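Local atomic coordinates of glutaredoxin (Grx-1) (Archaeoglobus fulgidus, PDB entry 3IC4), a protein that probably transfers electrons in thiol-disulfide exchange, as expected of a glutaredoxin with the thioredoxin fold. Residues A12-Y17 with P69-G74. Residues are numbered along the deposited sequence; the frame is centred on the assembly and turned at random.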
# COMPACT_ATOMS: atom_id res chain seq x y z
N ALA A 12 4.27 -8.42 -4.96
CA ALA A 12 3.95 -7.33 -5.93
C ALA A 12 5.21 -6.49 -6.18
O ALA A 12 5.95 -6.21 -5.25
CB ALA A 12 2.82 -6.41 -5.41
N GLU A 13 5.40 -5.99 -7.40
CA GLU A 13 6.51 -5.03 -7.63
C GLU A 13 6.19 -3.75 -6.92
O GLU A 13 7.06 -3.20 -6.25
CB GLU A 13 6.79 -4.76 -9.10
CG GLU A 13 7.47 -5.95 -9.86
CD GLU A 13 8.83 -6.49 -9.28
OE1 GLU A 13 9.76 -5.66 -8.98
OE2 GLU A 13 8.99 -7.76 -9.16
N VAL A 14 4.93 -3.32 -7.03
CA VAL A 14 4.44 -2.15 -6.28
C VAL A 14 3.14 -2.50 -5.52
O VAL A 14 2.20 -3.07 -6.06
CB VAL A 14 4.19 -0.97 -7.24
CG1 VAL A 14 3.64 0.21 -6.50
CG2 VAL A 14 5.46 -0.61 -7.93
N LEU A 15 3.13 -2.17 -4.22
CA LEU A 15 1.97 -2.46 -3.38
C LEU A 15 1.54 -1.20 -2.64
O LEU A 15 2.36 -0.55 -2.02
CB LEU A 15 2.35 -3.53 -2.33
CG LEU A 15 1.24 -3.95 -1.37
CD1 LEU A 15 0.07 -4.60 -2.10
CD2 LEU A 15 1.76 -4.90 -0.29
N MSE A 16 0.24 -0.93 -2.71
CA MSE A 16 -0.38 0.10 -1.89
C MSE A 16 -1.27 -0.47 -0.79
O MSE A 16 -2.11 -1.36 -1.04
CB MSE A 16 -1.23 0.99 -2.80
CG MSE A 16 -1.85 2.13 -2.11
SE MSE A 16 -3.06 3.05 -3.29
CE MSE A 16 -4.48 3.43 -2.03
N TYR A 17 -1.11 0.10 0.41
CA TYR A 17 -2.01 -0.14 1.53
C TYR A 17 -2.84 1.12 1.73
O TYR A 17 -2.31 2.22 1.76
CB TYR A 17 -1.23 -0.36 2.80
CG TYR A 17 -0.35 -1.56 2.81
CD1 TYR A 17 -0.81 -2.79 3.31
CD2 TYR A 17 0.98 -1.47 2.38
CE1 TYR A 17 0.06 -3.88 3.37
CE2 TYR A 17 1.83 -2.56 2.46
CZ TYR A 17 1.36 -3.74 2.93
OH TYR A 17 2.23 -4.77 2.99
N PRO A 69 -2.14 6.68 2.96
CA PRO A 69 -1.61 5.53 2.17
C PRO A 69 -0.15 5.21 2.40
O PRO A 69 0.62 6.07 2.77
CB PRO A 69 -1.78 6.00 0.70
CG PRO A 69 -1.63 7.53 0.81
CD PRO A 69 -2.39 7.84 2.06
N VAL A 70 0.22 3.94 2.21
CA VAL A 70 1.63 3.56 2.12
C VAL A 70 1.82 2.82 0.80
O VAL A 70 1.04 1.92 0.44
CB VAL A 70 2.10 2.68 3.30
CG1 VAL A 70 3.57 2.12 3.08
CG2 VAL A 70 2.00 3.50 4.57
N VAL A 71 2.80 3.25 0.05
CA VAL A 71 3.16 2.57 -1.21
C VAL A 71 4.59 2.06 -1.04
O VAL A 71 5.50 2.79 -0.67
CB VAL A 71 3.04 3.47 -2.45
CG1 VAL A 71 3.43 2.69 -3.73
CG2 VAL A 71 1.60 3.99 -2.58
N VAL A 72 4.74 0.78 -1.34
CA VAL A 72 5.98 0.04 -1.14
C VAL A 72 6.49 -0.47 -2.46
O VAL A 72 5.73 -1.07 -3.25
CB VAL A 72 5.82 -1.17 -0.19
CG1 VAL A 72 7.24 -1.80 0.07
CG2 VAL A 72 5.11 -0.71 1.09
N LYS A 73 7.77 -0.22 -2.71
CA LYS A 73 8.47 -0.85 -3.87
C LYS A 73 9.82 -1.32 -3.39
O LYS A 73 10.68 -0.48 -3.06
CB LYS A 73 8.67 0.15 -5.00
CG LYS A 73 9.23 -0.49 -6.27
CD LYS A 73 9.54 0.48 -7.38
CE LYS A 73 10.34 -0.23 -8.46
NZ LYS A 73 10.04 0.43 -9.77
N GLY A 74 10.04 -2.64 -3.37
CA GLY A 74 11.30 -3.22 -2.86
C GLY A 74 11.44 -2.87 -1.38
O GLY A 74 10.48 -3.05 -0.63
O HOH W 1 6.22 -3.94 -3.18
O HOH W 2 9.10 -4.49 -5.05
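Val71 touches two side chains of the facing strand with its two methyls: CG1, anti to its own backbone N (chi1 -180°), lies 3.7 Å from CG1 of Val14, while CG2 lies 3.9 Å from CG of selenomethionine Met16. An alanine here would remove both methyls and would probably leave a gap against Val14 CG1 and Met16 CG, with the apolar contact of Val14 falling to the Lys73 side chain. On the other face of the sheet, Tyr17 approaches Val72 obliquely, its ring edge atom CE2 4.0 Å from CG2 of Val72, and the carbonyl O of Val70 also lies near the ring plane.

Between these faces runs the antiparallel backbone pairing, with strand axes at 159°. Leu15 with Val72 and Tyr17 with Val70 are hydrogen-bonded pairs; Met16 with Val71, between them, is non-hydrogen-bonded. Four N-H...O bonds result, exemplified by Tyr17 N to Val70 O at 2.8 Å and 169°. Beyond the last of these bonds, at the polar edge, a water accepts from Gly74 N and donates to Glu13 O, each at 2.7 Å. A second water lies within hydrogen-bonding distance of Ala12 O and of Val72 O, which already accepts from Leu15 N; it has more acceptors in reach than protons to give. Lys73 lays its CG 3.5 Å from Glu13 O, and its extended chain carries NZ to a hydrogen bond with Ile90 O.

The pair forms the centre of the mixed sheet of this thioredoxin-like fold, flanked by strands 40-43 and 76-79. Helices 23-35 and 83-91 cover the Val71 face, where Met16 touches Cys25 of a probable CxxC motif; helix 49-63 packs on Tyr17 across the sheet.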